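Long-range contacts in putative nucleoside-diphosphate-sugar epimerase (Staphylococcus aureus subsp. aureus, PDB 3E48), which is of unknown function but probably binds a dinucleotide cofactor in a Rossmann-type domain and may act as a nucleoside-diphosphate-sugar epimerase: residues Val86-Val90 and Tyr123-Leu128; Tyr135-Ala141 and Trp191-Leu197; Asn2-Ala8 and His27-Val32; Val60-Met66 and Ala92-Val98. All coordinates share one frame; numbering follows the deposited sequence.

Along the chain, contact 3 closes first, the segments of contacts 4 and 1 then alternate, and contact 2 comes last. Contacts 2 and 3 join parallel strand pairs of one mixed sheet, their centres about 18 Å apart. Contacts 1 and 4 both use helix 84-96, which packs against helix 118-131 through residues 86-90 and against helix 56-63 through 92-98; these contact centres lie about 15 Å apart. Contact 1 touches contact 2 where Ser-125 meets Arg-194, and contact 4 reaches contact 3 through Met-66 and Met-4, with centres about 12 Å apart. Two contacts thus build the sheet of a Rossmann-type domain, and two join the helices that pack on it.

Contact 1 of 4, residues Val86-Val90 and Tyr123-Leu128; sequences VENLV and YASRLL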
loop_
_atom_site.group_PDB
_atom_site.type_symbol
_atom_site.label_atom_id
_atom_site.label_comp_id
_atom_site.label_asym_id
_atom_site.label_seq_id
_atom_site.Cartn_x
_atom_site.Cartn_y
_atom_site.Cartn_z
ATOM N N VAL B 86 -3.723 2.219 11.914
ATOM C CA VAL B 86 -3.338 3.460 11.253
ATOM C C VAL B 86 -4.527 4.397 11.119
ATOM O O VAL B 86 -4.363 5.610 11.164
ATOM C CB VAL B 86 -2.726 3.192 9.849
ATOM C CG1 VAL B 86 -3.756 2.560 8.929
ATOM C CG2 VAL B 86 -2.200 4.494 9.259
ATOM N N GLU B 87 -5.722 3.839 10.943
ATOM C CA GLU B 87 -6.903 4.681 10.847
ATOM C C GLU B 87 -7.037 5.423 12.171
ATOM O O GLU B 87 -7.298 6.620 12.188
ATOM C CB GLU B 87 -8.167 3.848 10.608
ATOM C CG GLU B 87 -8.355 3.332 9.181
ATOM C CD GLU B 87 -8.629 4.432 8.172
ATOM O OE1 GLU B 87 -9.261 5.443 8.537
ATOM O OE2 GLU B 87 -8.233 4.281 6.999
ATOM N N ASN B 88 -6.844 4.715 13.278
ATOM C CA ASN B 88 -6.966 5.347 14.580
ATOM C C ASN B 88 -5.859 6.361 14.816
ATOM O O ASN B 88 -6.088 7.414 15.412
ATOM C CB ASN B 88 -7.000 4.292 15.685
ATOM C CG ASN B 88 -8.298 3.504 15.681
ATOM O OD1 ASN B 88 -9.300 3.954 15.114
ATOM N ND2 ASN B 88 -8.296 2.337 16.320
ATOM N N LEU B 89 -4.660 6.047 14.340
ATOM C CA LEU B 89 -3.531 6.961 14.484
ATOM C C LEU B 89 -3.882 8.313 13.869
ATOM O O LEU B 89 -3.765 9.350 14.522
ATOM C CB LEU B 89 -2.300 6.385 13.783
ATOM C CG LEU B 89 -1.109 7.324 13.595
ATOM C CD1 LEU B 89 -0.536 7.748 14.950
ATOM C CD2 LEU B 89 -0.049 6.599 12.767
ATOM N N VAL B 90 -4.322 8.294 12.612
ATOM C CA VAL B 90 -4.680 9.523 11.908
ATOM C C VAL B 90 -5.873 10.240 12.539
ATOM O O VAL B 90 -5.851 11.460 12.702
ATOM C CB VAL B 90 -4.991 9.247 10.417
ATOM C CG1 VAL B 90 -5.479 10.521 9.741
ATOM C CG2 VAL B 90 -3.740 8.729 9.719
ATOM N N TYR B 123 -0.739 0.757 2.611
ATOM C CA TYR B 123 -1.910 1.510 3.032
ATOM C C TYR B 123 -1.557 2.623 4.013
ATOM O O TYR B 123 -2.047 3.746 3.886
ATOM C CB TYR B 123 -2.919 0.550 3.662
ATOM C CG TYR B 123 -4.257 1.153 4.021
ATOM C CD1 TYR B 123 -4.436 1.857 5.216
ATOM C CD2 TYR B 123 -5.365 0.961 3.193
ATOM C CE1 TYR B 123 -5.695 2.346 5.582
ATOM C CE2 TYR B 123 -6.619 1.445 3.547
ATOM C CZ TYR B 123 -6.779 2.131 4.740
ATOM O OH TYR B 123 -8.034 2.572 5.091
ATOM N N ALA B 124 -0.706 2.304 4.985
ATOM C CA ALA B 124 -0.285 3.265 6.003
ATOM C C ALA B 124 0.378 4.503 5.400
ATOM O O ALA B 124 0.016 5.640 5.728
ATOM C CB ALA B 124 0.667 2.588 6.988
ATOM N N SER B 125 1.355 4.283 4.526
ATOM C CA SER B 125 2.071 5.381 3.884
ATOM C C SER B 125 1.093 6.301 3.159
ATOM O O SER B 125 1.117 7.525 3.326
ATOM C CB SER B 125 3.104 4.825 2.895
ATOM O OG SER B 125 3.812 5.863 2.243
ATOM N N ARG B 126 0.221 5.707 2.355
ATOM C CA ARG B 126 -0.757 6.490 1.608
ATOM C C ARG B 126 -1.766 7.197 2.512
ATOM O O ARG B 126 -2.104 8.359 2.274
ATOM C CB ARG B 126 -1.453 5.581 0.592
ATOM C CG ARG B 126 -0.451 5.055 -0.423
ATOM C CD ARG B 126 -0.951 3.876 -1.238
ATOM N NE ARG B 126 -0.004 3.586 -2.314
ATOM C CZ ARG B 126 1.206 3.060 -2.138
ATOM N NH1 ARG B 126 1.636 2.743 -0.920
ATOM N NH2 ARG B 126 2.008 2.885 -3.183
ATOM N N LEU B 127 -2.236 6.522 3.559
ATOM C CA LEU B 127 -3.196 7.158 4.454
ATOM C C LEU B 127 -2.567 8.401 5.081
ATOM O O LEU B 127 -3.223 9.433 5.224
ATOM C CB LEU B 127 -3.652 6.201 5.559
ATOM C CG LEU B 127 -4.867 6.676 6.376
ATOM C CD1 LEU B 127 -6.113 6.719 5.476
ATOM C CD2 LEU B 127 -5.093 5.741 7.550
ATOM N N LEU B 128 -1.296 8.309 5.463
ATOM C CA LEU B 128 -0.629 9.469 6.047
ATOM C C LEU B 128 -0.606 10.597 5.023
ATOM O O LEU B 128 -0.851 11.756 5.355
ATOM C CB LEU B 128 0.794 9.109 6.487
ATOM C CG LEU B 128 0.799 8.271 7.767
ATOM C CD1 LEU B 128 2.143 7.583 7.936
ATOM C CD2 LEU B 128 0.501 9.169 8.963
#
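Val-86 sends both methyl groups onto the opposite helix. CG1 comes to the edge of the Tyr-123 ring, 3.8 Å from Tyr-123 CD1, while CG2, anti to the backbone N, meets Leu-127 CD2 at 3.6 Å and lies over the backbone of Ala-124. The next residue, Glu-87, folds back toward the partner helix, its chain bent at chi2 (-68°), and its OE2 accepts a hydrogen bond of 2.6 Å from Tyr-123 OH. The hydroxyl approaches this oxygen from the anti side, 24° out of the carboxylate plane, and OE2 itself lies in the plane of the ring. The same oxygen also rests 3.5 Å from Leu-127 CD2, so the acid is flanked by a methyl as well as by the phenol. The axes of segments 86-90 and 123-128 approach to 10.2 Å at an angle of 20°; they belong to helices 84-96 and 118-131, neighbours on one side of a Rossmann-type sheet. Phe-80 of the second subunit packs on both Glu-87 and Tyr-123. At Val-90, CG2 touches Leu-127 CD2 at 3.9 Å and, more loosely, Leu-128 CD2.

Contact 2 of 4, residues Tyr135-Ala141 and Trp191-Leu197; sequences YTYVRMA and WGKRYLL
Tyr-137 and Arg-194 lie side by side and point the same way, the guanidinium flat on the phenol ring with planes 8° apart and centres separated by 4.5 Å. An extended chain, with CG anti to the backbone N (chi1 -163°), carries the arginine to this cation-pi stack, where its NH2 is 3.5 Å from Tyr-137 CD1; Ser-125 binds the same nitrogen from helix 118-131. Arg-139 crosses Arg-194 obliquely, and its CD packs 3.7 Å from Arg-194 NH1. The two like charges are probably moderated by Asp-109, which forms a salt bridge with Arg-139 NE and a long, weak ion pair with Arg-194; Gln-257 takes Arg-139 NH2. Among the side chains on the other face, Val-138 CG1 meets Leu-197 CD1 at 3.7 Å, and Thr-136 CG2 sits at the edge of the Tyr-195 ring, 3.8 Å from Tyr-195 CE2. Parallel backbone bonds set this register: Tyr-195 N bonds to Tyr-137 O, Arg-139 N to Tyr-195 O at 2.7 Å, and Leu-197 N to Arg-139 O. Strand 134-143 lies here between strands 194-203 and 100-106 in the mixed sheet and also pairs with strand 168-172, with helix 118-131 against Tyr-135 and Tyr-137 on one face and helix 174-186 against Val-138, Met-140 and Tyr-195 on the other.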
loop_
_atom_site.group_PDB
_atom_site.type_symbol
_atom_site.label_atom_id
_atom_site.label_comp_id
_atom_site.label_asym_id
_atom_site.label_seq_id
_atom_site.Cartn_x
_atom_site.Cartn_y
_atom_site.Cartn_z
ATOM N N TYR B 135 4.259 14.510 8.329
ATOM C CA TYR B 135 4.775 13.231 8.784
ATOM C C TYR B 135 6.136 12.884 8.193
ATOM O O TYR B 135 6.555 13.439 7.174
ATOM C CB TYR B 135 3.776 12.094 8.487
ATOM C CG TYR B 135 3.623 11.757 7.019
ATOM C CD1 TYR B 135 2.888 12.579 6.164
ATOM C CD2 TYR B 135 4.236 10.624 6.480
ATOM C CE1 TYR B 135 2.773 12.280 4.803
ATOM C CE2 TYR B 135 4.125 10.318 5.129
ATOM C CZ TYR B 135 3.397 11.149 4.298
ATOM O OH TYR B 135 3.313 10.853 2.955
ATOM N N THR B 136 6.812 11.959 8.861
ATOM C CA THR B 136 8.127 11.476 8.460
ATOM C C THR B 136 7.963 9.970 8.411
ATOM O O THR B 136 7.620 9.348 9.415
ATOM C CB THR B 136 9.193 11.857 9.514
ATOM O OG1 THR B 136 9.211 13.283 9.672
ATOM C CG2 THR B 136 10.576 11.391 9.082
ATOM N N TYR B 137 8.175 9.385 7.238
ATOM C CA TYR B 137 8.017 7.946 7.083
ATOM C C TYR B 137 9.390 7.279 7.097
ATOM O O TYR B 137 10.218 7.496 6.208
ATOM C CB TYR B 137 7.259 7.650 5.784
ATOM C CG TYR B 137 6.619 6.284 5.761
ATOM C CD1 TYR B 137 7.331 5.166 5.332
ATOM C CD2 TYR B 137 5.319 6.097 6.233
ATOM C CE1 TYR B 137 6.765 3.889 5.378
ATOM C CE2 TYR B 137 4.744 4.825 6.284
ATOM C CZ TYR B 137 5.475 3.729 5.856
ATOM O OH TYR B 137 4.930 2.469 5.912
ATOM N N VAL B 138 9.627 6.481 8.132
ATOM C CA VAL B 138 10.902 5.800 8.307
ATOM C C VAL B 138 10.763 4.318 8.008
ATOM O O VAL B 138 10.062 3.608 8.715
ATOM C CB VAL B 138 11.406 5.965 9.758
ATOM C CG1 VAL B 138 12.770 5.304 9.920
ATOM C CG2 VAL B 138 11.468 7.442 10.115
ATOM N N ARG B 139 11.422 3.842 6.960
ATOM C CA ARG B 139 11.338 2.427 6.625
ATOM C C ARG B 139 12.569 1.715 7.175
ATOM O O ARG B 139 13.682 2.227 7.072
ATOM C CB ARG B 139 11.227 2.260 5.103
ATOM C CG ARG B 139 9.906 2.804 4.560
ATOM C CD ARG B 139 9.900 3.002 3.044
ATOM N NE ARG B 139 9.958 1.743 2.308
ATOM C CZ ARG B 139 11.025 1.316 1.642
ATOM N NH1 ARG B 139 12.131 2.050 1.615
ATOM N NH2 ARG B 139 10.984 0.156 0.999
HETATM N N MSE B 140 12.369 0.554 7.786
HETATM C CA MSE B 140 13.494 -0.184 8.343
HETATM C C MSE B 140 13.729 -1.514 7.637
HETATM O O MSE B 140 12.792 -2.126 7.109
HETATM C CB MSE B 140 13.273 -0.424 9.843
HETATM C CG MSE B 140 12.119 -1.353 10.166
HETATM SE SE MSE B 140 11.701 -1.417 12.067
HETATM C CE MSE B 140 9.780 -1.455 11.914
ATOM N N ALA B 141 14.988 -1.949 7.624
ATOM C CA ALA B 141 15.364 -3.224 7.017
ATOM C C ALA B 141 15.053 -4.331 8.029
ATOM O O ALA B 141 14.459 -4.059 9.071
ATOM C CB ALA B 141 16.850 -3.217 6.652
ATOM N N TRP B 191 12.670 16.207 9.623
ATOM C CA TRP B 191 11.271 15.824 9.492
ATOM C C TRP B 191 10.669 16.089 8.111
ATOM O O TRP B 191 11.157 16.934 7.358
ATOM C CB TRP B 191 10.439 16.550 10.557
ATOM C CG TRP B 191 10.826 16.230 11.974
ATOM C CD1 TRP B 191 11.882 15.468 12.391
ATOM C CD2 TRP B 191 10.141 16.649 13.163
ATOM N NE1 TRP B 191 11.894 15.384 13.765
ATOM C CE2 TRP B 191 10.835 16.101 14.263
ATOM C CE3 TRP B 191 9.006 17.436 13.403
ATOM C CZ2 TRP B 191 10.432 16.312 15.586
ATOM C CZ3 TRP B 191 8.603 17.647 14.717
ATOM C CH2 TRP B 191 9.317 17.087 15.791
ATOM N N GLY B 192 9.610 15.348 7.784
ATOM C CA GLY B 192 8.925 15.535 6.514
ATOM C C GLY B 192 9.532 14.820 5.326
ATOM O O GLY B 192 9.109 15.017 4.187
ATOM N N LYS B 193 10.527 13.984 5.585
ATOM C CA LYS B 193 11.175 13.251 4.516
ATOM C C LYS B 193 10.965 11.749 4.699
ATOM O O LYS B 193 10.539 11.294 5.762
ATOM C CB LYS B 193 12.669 13.580 4.495
ATOM C CG LYS B 193 13.346 13.215 3.192
ATOM C CD LYS B 193 12.809 14.059 2.047
ATOM C CE LYS B 193 12.820 13.278 0.746
ATOM N NZ LYS B 193 11.894 12.111 0.831
ATOM N N ARG B 194 11.253 10.987 3.649
ATOM C CA ARG B 194 11.109 9.537 3.676
ATOM C C ARG B 194 12.508 8.960 3.856
ATOM O O ARG B 194 13.430 9.326 3.130
ATOM C CB ARG B 194 10.498 9.055 2.357
ATOM C CG ARG B 194 9.928 7.646 2.393
ATOM C CD ARG B 194 9.258 7.307 1.058
ATOM N NE ARG B 194 8.591 6.006 1.070
ATOM C CZ ARG B 194 7.406 5.771 1.626
ATOM N NH1 ARG B 194 6.886 4.553 1.582
ATOM N NH2 ARG B 194 6.731 6.750 2.214
ATOM N N TYR B 195 12.667 8.069 4.829
ATOM C CA TYR B 195 13.964 7.469 5.113
ATOM C C TYR B 195 13.959 5.950 5.067
ATOM O O TYR B 195 12.929 5.305 5.269
ATOM C CB TYR B 195 14.443 7.889 6.508
ATOM C CG TYR B 195 14.709 9.365 6.665
ATOM C CD1 TYR B 195 15.851 9.950 6.117
ATOM C CD2 TYR B 195 13.806 10.187 7.340
ATOM C CE1 TYR B 195 16.088 11.319 6.239
ATOM C CE2 TYR B 195 14.031 11.555 7.463
ATOM C CZ TYR B 195 15.176 12.115 6.908
ATOM O OH TYR B 195 15.400 13.472 7.003
ATOM N N LEU B 196 15.129 5.386 4.797
ATOM C CA LEU B 196 15.310 3.940 4.805
ATOM C C LEU B 196 16.519 3.701 5.696
ATOM O O LEU B 196 17.606 4.190 5.411
ATOM C CB LEU B 196 15.602 3.389 3.406
ATOM C CG LEU B 196 16.068 1.926 3.381
ATOM C CD1 LEU B 196 15.003 0.988 3.961
ATOM C CD2 LEU B 196 16.390 1.548 1.944
ATOM N N LEU B 197 16.321 2.980 6.791
ATOM C CA LEU B 197 17.422 2.672 7.688
ATOM C C LEU B 197 17.879 1.263 7.332
ATOM O O LEU B 197 17.233 0.275 7.685
ATOM C CB LEU B 197 16.960 2.756 9.148
ATOM C CG LEU B 197 16.491 4.152 9.586
ATOM C CD1 LEU B 197 16.081 4.133 11.057
ATOM C CD2 LEU B 197 17.619 5.157 9.370
HETATM O O HOH W 1 6.072 14.132 3.991
HETATM O O HOH W 2 12.517 4.873 2.147
#

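Contact 3 of 4, residues Asn2-Ala8 and His27-Val32; sequences NIMLTGA and HFHIGV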
loop_
_atom_site.group_PDB
_atom_site.type_symbol
_atom_site.label_atom_id
_atom_site.label_comp_id
_atom_site.label_asym_id
_atom_site.label_seq_id
_atom_site.Cartn_x
_atom_site.Cartn_y
_atom_site.Cartn_z
ATOM N N ASN B 2 5.993 18.288 23.099
ATOM C CA ASN B 2 5.684 17.002 23.698
ATOM C C ASN B 2 5.730 15.864 22.698
ATOM O O ASN B 2 5.009 15.863 21.698
ATOM C CB ASN B 2 4.319 17.073 24.376
ATOM C CG ASN B 2 4.286 18.123 25.468
ATOM O OD1 ASN B 2 5.082 18.075 26.409
ATOM N ND2 ASN B 2 3.383 19.084 25.341
ATOM N N ILE B 3 6.589 14.894 22.996
ATOM C CA ILE B 3 6.796 13.725 22.152
ATOM C C ILE B 3 6.173 12.494 22.790
ATOM O O ILE B 3 6.301 12.271 23.993
ATOM C CB ILE B 3 8.297 13.437 21.963
ATOM C CG1 ILE B 3 9.018 14.690 21.473
ATOM C CG2 ILE B 3 8.484 12.298 20.973
ATOM C CD1 ILE B 3 10.527 14.558 21.486
HETATM N N MSE B 4 5.508 11.694 21.966
HETATM C CA MSE B 4 4.861 10.475 22.428
HETATM C C MSE B 4 5.320 9.285 21.586
HETATM O O MSE B 4 5.205 9.308 20.364
HETATM C CB MSE B 4 3.342 10.628 22.317
HETATM C CG MSE B 4 2.591 9.329 22.126
HETATM SE SE MSE B 4 2.524 8.256 23.725
HETATM C CE MSE B 4 1.526 9.485 24.814
ATOM N N LEU B 5 5.852 8.260 22.244
ATOM C CA LEU B 5 6.294 7.048 21.561
ATOM C C LEU B 5 5.300 5.938 21.895
ATOM O O LEU B 5 5.147 5.582 23.067
ATOM C CB LEU B 5 7.686 6.629 22.045
ATOM C CG LEU B 5 8.179 5.271 21.506
ATOM C CD1 LEU B 5 8.376 5.363 19.996
ATOM C CD2 LEU B 5 9.492 4.878 22.185
ATOM N N THR B 6 4.612 5.398 20.893
ATOM C CA THR B 6 3.661 4.319 21.165
ATOM C C THR B 6 4.364 2.969 21.060
ATOM O O THR B 6 5.353 2.835 20.339
ATOM C CB THR B 6 2.449 4.335 20.185
ATOM O OG1 THR B 6 2.893 4.013 18.862
ATOM C CG2 THR B 6 1.781 5.709 20.177
ATOM N N GLY B 7 3.855 1.974 21.786
ATOM C CA GLY B 7 4.450 0.646 21.766
ATOM C C GLY B 7 5.857 0.641 22.335
ATOM O O GLY B 7 6.696 -0.172 21.950
ATOM N N ALA B 8 6.096 1.542 23.282
ATOM C CA ALA B 8 7.402 1.709 23.913
ATOM C C ALA B 8 7.994 0.503 24.641
ATOM O O ALA B 8 9.212 0.428 24.810
ATOM C CB ALA B 8 7.348 2.899 24.863
ATOM N N HIS B 27 10.181 16.063 27.825
ATOM C CA HIS B 27 8.803 16.059 27.336
ATOM C C HIS B 27 8.502 14.741 26.624
ATOM O O HIS B 27 7.670 14.693 25.715
ATOM C CB HIS B 27 8.586 17.218 26.361
ATOM C CG HIS B 27 9.144 18.524 26.836
ATOM N ND1 HIS B 27 8.739 19.127 28.006
ATOM C CD2 HIS B 27 10.067 19.349 26.287
ATOM C CE1 HIS B 27 9.387 20.269 28.158
ATOM N NE2 HIS B 27 10.199 20.427 27.129
ATOM N N PHE B 28 9.171 13.677 27.054
ATOM C CA PHE B 28 9.001 12.362 26.448
ATOM C C PHE B 28 7.924 11.540 27.146
ATOM O O PHE B 28 7.992 11.288 28.353
ATOM C CB PHE B 28 10.333 11.611 26.473
ATOM C CG PHE B 28 10.457 10.553 25.418
ATOM C CD1 PHE B 28 10.054 9.246 25.668
ATOM C CD2 PHE B 28 10.982 10.867 24.170
ATOM C CE1 PHE B 28 10.176 8.261 24.689
ATOM C CE2 PHE B 28 11.108 9.893 23.181
ATOM C CZ PHE B 28 10.703 8.585 23.443
ATOM N N HIS B 29 6.932 11.120 26.369
ATOM C CA HIS B 29 5.826 10.331 26.888
ATOM C C HIS B 29 5.778 9.009 26.147
ATOM O O HIS B 29 6.252 8.907 25.018
ATOM C CB HIS B 29 4.495 11.042 26.649
ATOM C CG HIS B 29 4.432 12.433 27.199
ATOM N ND1 HIS B 29 5.209 13.463 26.712
ATOM C CD2 HIS B 29 3.668 12.969 28.179
ATOM C CE1 HIS B 29 4.924 14.574 27.369
ATOM N NE2 HIS B 29 3.992 14.301 28.264
ATOM N N ILE B 30 5.206 7.995 26.786
ATOM C CA ILE B 30 5.069 6.701 26.138
ATOM C C ILE B 30 3.628 6.231 26.267
ATOM O O ILE B 30 2.946 6.537 27.248
ATOM C CB ILE B 30 6.010 5.626 26.745
ATOM C CG1 ILE B 30 5.641 5.360 28.206
ATOM C CG2 ILE B 30 7.460 6.073 26.606
ATOM C CD1 ILE B 30 6.466 4.260 28.846
ATOM N N GLY B 31 3.170 5.498 25.256
ATOM C CA GLY B 31 1.816 4.975 25.253
ATOM C C GLY B 31 1.894 3.465 25.166
ATOM O O GLY B 31 2.319 2.923 24.147
ATOM N N VAL B 32 1.484 2.787 26.233
ATOM C CA VAL B 32 1.541 1.332 26.293
ATOM C C VAL B 32 0.211 0.687 26.668
ATOM O O VAL B 32 -0.633 1.303 27.321
ATOM C CB VAL B 32 2.589 0.879 27.317
ATOM C CG1 VAL B 32 3.975 1.298 26.861
ATOM C CG2 VAL B 32 2.272 1.485 28.679
#
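Ile-3 O is gripped twice by His-29: the backbone N donates at 2.7 Å and the ring ND1 at 3.2 Å. The ring bond reaches the oxygen from above its carbonyl plane, 40° out of it, whereas the oxygen lies in the imidazole plane, so the ND1 bond helps to fix the ring's rotation. Next to ND1, His-29 CE1 is 3.6 Å from Asn-2 OD1, amide and imidazole standing perpendicular. The chain of Met-4, a selenomethionine bent at chi2 and chi3, curls back to set SE 3.2 Å from Gly-31 N, beside a residue with no side chain on this face. On the opposite face Leu-5 CB meets Phe-28 CZ at 3.9 Å, and Ala-8 CB abuts Ile-30 CB at 3.6 Å. These parallel strands are the first two of the Rossmann-type sheet, linked by a beta-alpha-beta crossover through helix 11-22, which covers Leu-5, Ala-8 and Phe-28; strand 68-71 flanks strand 3-6, and strand 47-50 flanks strand 28-32.

Contact 4 of 4, residues Val60-Met66 and Ala92-Val98; sequences VEAFKGM and AAKQSGV
The ring of Phe-63 has the backbone N of Ala-93 at its edge, in plane and 3.6 Å from Phe-63 CD2, while the methyl of Ala-92 comes in obliquely, its CB 3.5 Å from that same CD2. Val-98 also approaches at a slant, CG2 meeting Phe-63 CB at 3.8 Å. The small side chain of Ala-92 lets the helices come close: the CA atoms of Val-60 and Ala-92 are only 4.2 Å apart. Val-60 divides its methyls, CG2 against Ala-92 and CG1 against Gln-95 CG. Beside it Ser-96, with OG anti to its own carbonyl carbon (chi1 -63°), donates a 2.7 Å hydrogen bond from OG to Val-60 O. Both segments turn at their ends: a type II beta turn runs from Phe-63 to Met-66, and Gly-97 closes helix 84-96 in a Schellman motif. One water links Gly-65 N to Ser-96 O. Beneath the pair, strand 68-71 offers Val-69 to both Phe-63 and Val-98. Apolar packing therefore dominates toward the sheet, whereas the serine hydroxyl gives a helix carbonyl an additional partner and water bridges the turn after helix 56-63 to the end of helix 84-96.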
loop_
_atom_site.group_PDB
_atom_site.type_symbol
_atom_site.label_atom_id
_atom_site.label_comp_id
_atom_site.label_asym_id
_atom_site.label_seq_id
_atom_site.Cartn_x
_atom_site.Cartn_y
_atom_site.Cartn_z
ATOM N N VAL B 60 -7.258 8.725 20.938
ATOM C CA VAL B 60 -7.587 10.144 21.048
ATOM C C VAL B 60 -7.152 10.690 22.407
ATOM O O VAL B 60 -6.502 11.739 22.492
ATOM C CB VAL B 60 -9.107 10.389 20.889
ATOM C CG1 VAL B 60 -9.437 11.839 21.213
ATOM C CG2 VAL B 60 -9.537 10.057 19.472
ATOM N N GLU B 61 -7.503 9.974 23.471
ATOM C CA GLU B 61 -7.146 10.406 24.820
ATOM C C GLU B 61 -5.637 10.484 25.023
ATOM O O GLU B 61 -5.127 11.463 25.562
ATOM C CB GLU B 61 -7.751 9.454 25.858
ATOM C CG GLU B 61 -9.262 9.530 25.970
ATOM C CD GLU B 61 -9.747 10.931 26.304
ATOM O OE1 GLU B 61 -9.186 11.543 27.238
ATOM O OE2 GLU B 61 -10.691 11.410 25.636
ATOM N N ALA B 62 -4.927 9.451 24.590
ATOM C CA ALA B 62 -3.479 9.400 24.742
ATOM C C ALA B 62 -2.747 10.514 23.999
ATOM O O ALA B 62 -1.674 10.940 24.423
ATOM C CB ALA B 62 -2.957 8.043 24.274
ATOM N N PHE B 63 -3.325 10.980 22.897
ATOM C CA PHE B 63 -2.704 12.020 22.078
ATOM C C PHE B 63 -2.996 13.450 22.532
ATOM O O PHE B 63 -2.403 14.394 22.009
ATOM C CB PHE B 63 -3.128 11.865 20.608
ATOM C CG PHE B 63 -2.496 10.688 19.890
ATOM C CD1 PHE B 63 -1.697 9.761 20.561
ATOM C CD2 PHE B 63 -2.708 10.514 18.525
ATOM C CE1 PHE B 63 -1.124 8.677 19.877
ATOM C CE2 PHE B 63 -2.143 9.439 17.841
ATOM C CZ PHE B 63 -1.349 8.520 18.518
ATOM N N LYS B 64 -3.913 13.623 23.480
ATOM C CA LYS B 64 -4.221 14.969 23.967
ATOM C C LYS B 64 -2.952 15.623 24.510
ATOM O O LYS B 64 -2.234 15.033 25.317
ATOM C CB LYS B 64 -5.288 14.920 25.067
ATOM C CG LYS B 64 -6.670 14.565 24.555
ATOM C CD LYS B 64 -7.688 14.509 25.686
ATOM C CE LYS B 64 -9.087 14.283 25.142
ATOM N NZ LYS B 64 -10.104 14.186 26.228
ATOM N N GLY B 65 -2.667 16.837 24.052
ATOM C CA GLY B 65 -1.485 17.535 24.523
ATOM C C GLY B 65 -0.165 17.144 23.869
ATOM O O GLY B 65 0.871 17.720 24.192
HETATM N N MSE B 66 -0.181 16.171 22.961
HETATM C CA MSE B 66 1.054 15.754 22.296
HETATM C C MSE B 66 1.286 16.531 21.004
HETATM O O MSE B 66 0.337 16.933 20.333
HETATM C CB MSE B 66 1.005 14.254 21.993
HETATM C CG MSE B 66 0.815 13.379 23.214
HETATM SE SE MSE B 66 2.354 13.468 24.407
HETATM C CE MSE B 66 1.636 14.674 25.629
ATOM N N ALA B 92 -7.008 10.116 15.649
ATOM C CA ALA B 92 -6.637 10.677 16.944
ATOM C C ALA B 92 -5.683 11.855 16.800
ATOM O O ALA B 92 -5.767 12.817 17.565
ATOM C CB ALA B 92 -6.014 9.602 17.823
ATOM N N ALA B 93 -4.772 11.787 15.834
ATOM C CA ALA B 93 -3.838 12.885 15.632
ATOM C C ALA B 93 -4.619 14.149 15.273
ATOM O O ALA B 93 -4.317 15.233 15.766
ATOM C CB ALA B 93 -2.835 12.538 14.524
ATOM N N LYS B 94 -5.634 14.010 14.426
ATOM C CA LYS B 94 -6.431 15.167 14.029
ATOM C C LYS B 94 -7.295 15.686 15.171
ATOM O O LYS B 94 -7.331 16.884 15.445
ATOM C CB LYS B 94 -7.331 14.818 12.840
ATOM C CG LYS B 94 -6.583 14.615 11.536
ATOM C CD LYS B 94 -7.551 14.380 10.391
ATOM C CE LYS B 94 -6.839 14.371 9.050
ATOM N NZ LYS B 94 -7.803 14.165 7.934
ATOM N N GLN B 95 -7.991 14.768 15.828
ATOM C CA GLN B 95 -8.883 15.096 16.933
ATOM C C GLN B 95 -8.164 15.808 18.073
ATOM O O GLN B 95 -8.644 16.822 18.586
ATOM C CB GLN B 95 -9.519 13.806 17.465
ATOM C CG GLN B 95 -10.817 13.985 18.240
ATOM C CD GLN B 95 -11.972 14.425 17.355
ATOM O OE1 GLN B 95 -12.143 13.927 16.241
ATOM N NE2 GLN B 95 -12.781 15.352 17.856
ATOM N N SER B 96 -7.004 15.285 18.458
ATOM C CA SER B 96 -6.266 15.856 19.574
ATOM C C SER B 96 -5.197 16.891 19.230
ATOM O O SER B 96 -4.493 17.380 20.114
ATOM C CB SER B 96 -5.689 14.720 20.415
ATOM O OG SER B 96 -6.759 13.956 20.966
ATOM N N GLY B 97 -5.077 17.219 17.947
ATOM C CA GLY B 97 -4.133 18.244 17.526
ATOM C C GLY B 97 -2.652 17.929 17.451
ATOM O O GLY B 97 -1.818 18.810 17.684
ATOM N N VAL B 98 -2.317 16.685 17.130
ATOM C CA VAL B 98 -0.922 16.285 16.990
ATOM C C VAL B 98 -0.432 16.894 15.672
ATOM O O VAL B 98 -1.060 16.716 14.631
ATOM C CB VAL B 98 -0.798 14.750 16.941
ATOM C CG1 VAL B 98 0.653 14.344 16.686
ATOM C CG2 VAL B 98 -1.297 14.157 18.254
HETATM O O HOH W 3 -4.694 18.459 22.764
HETATM O O HOH W 4 -2.016 18.230 21.021
#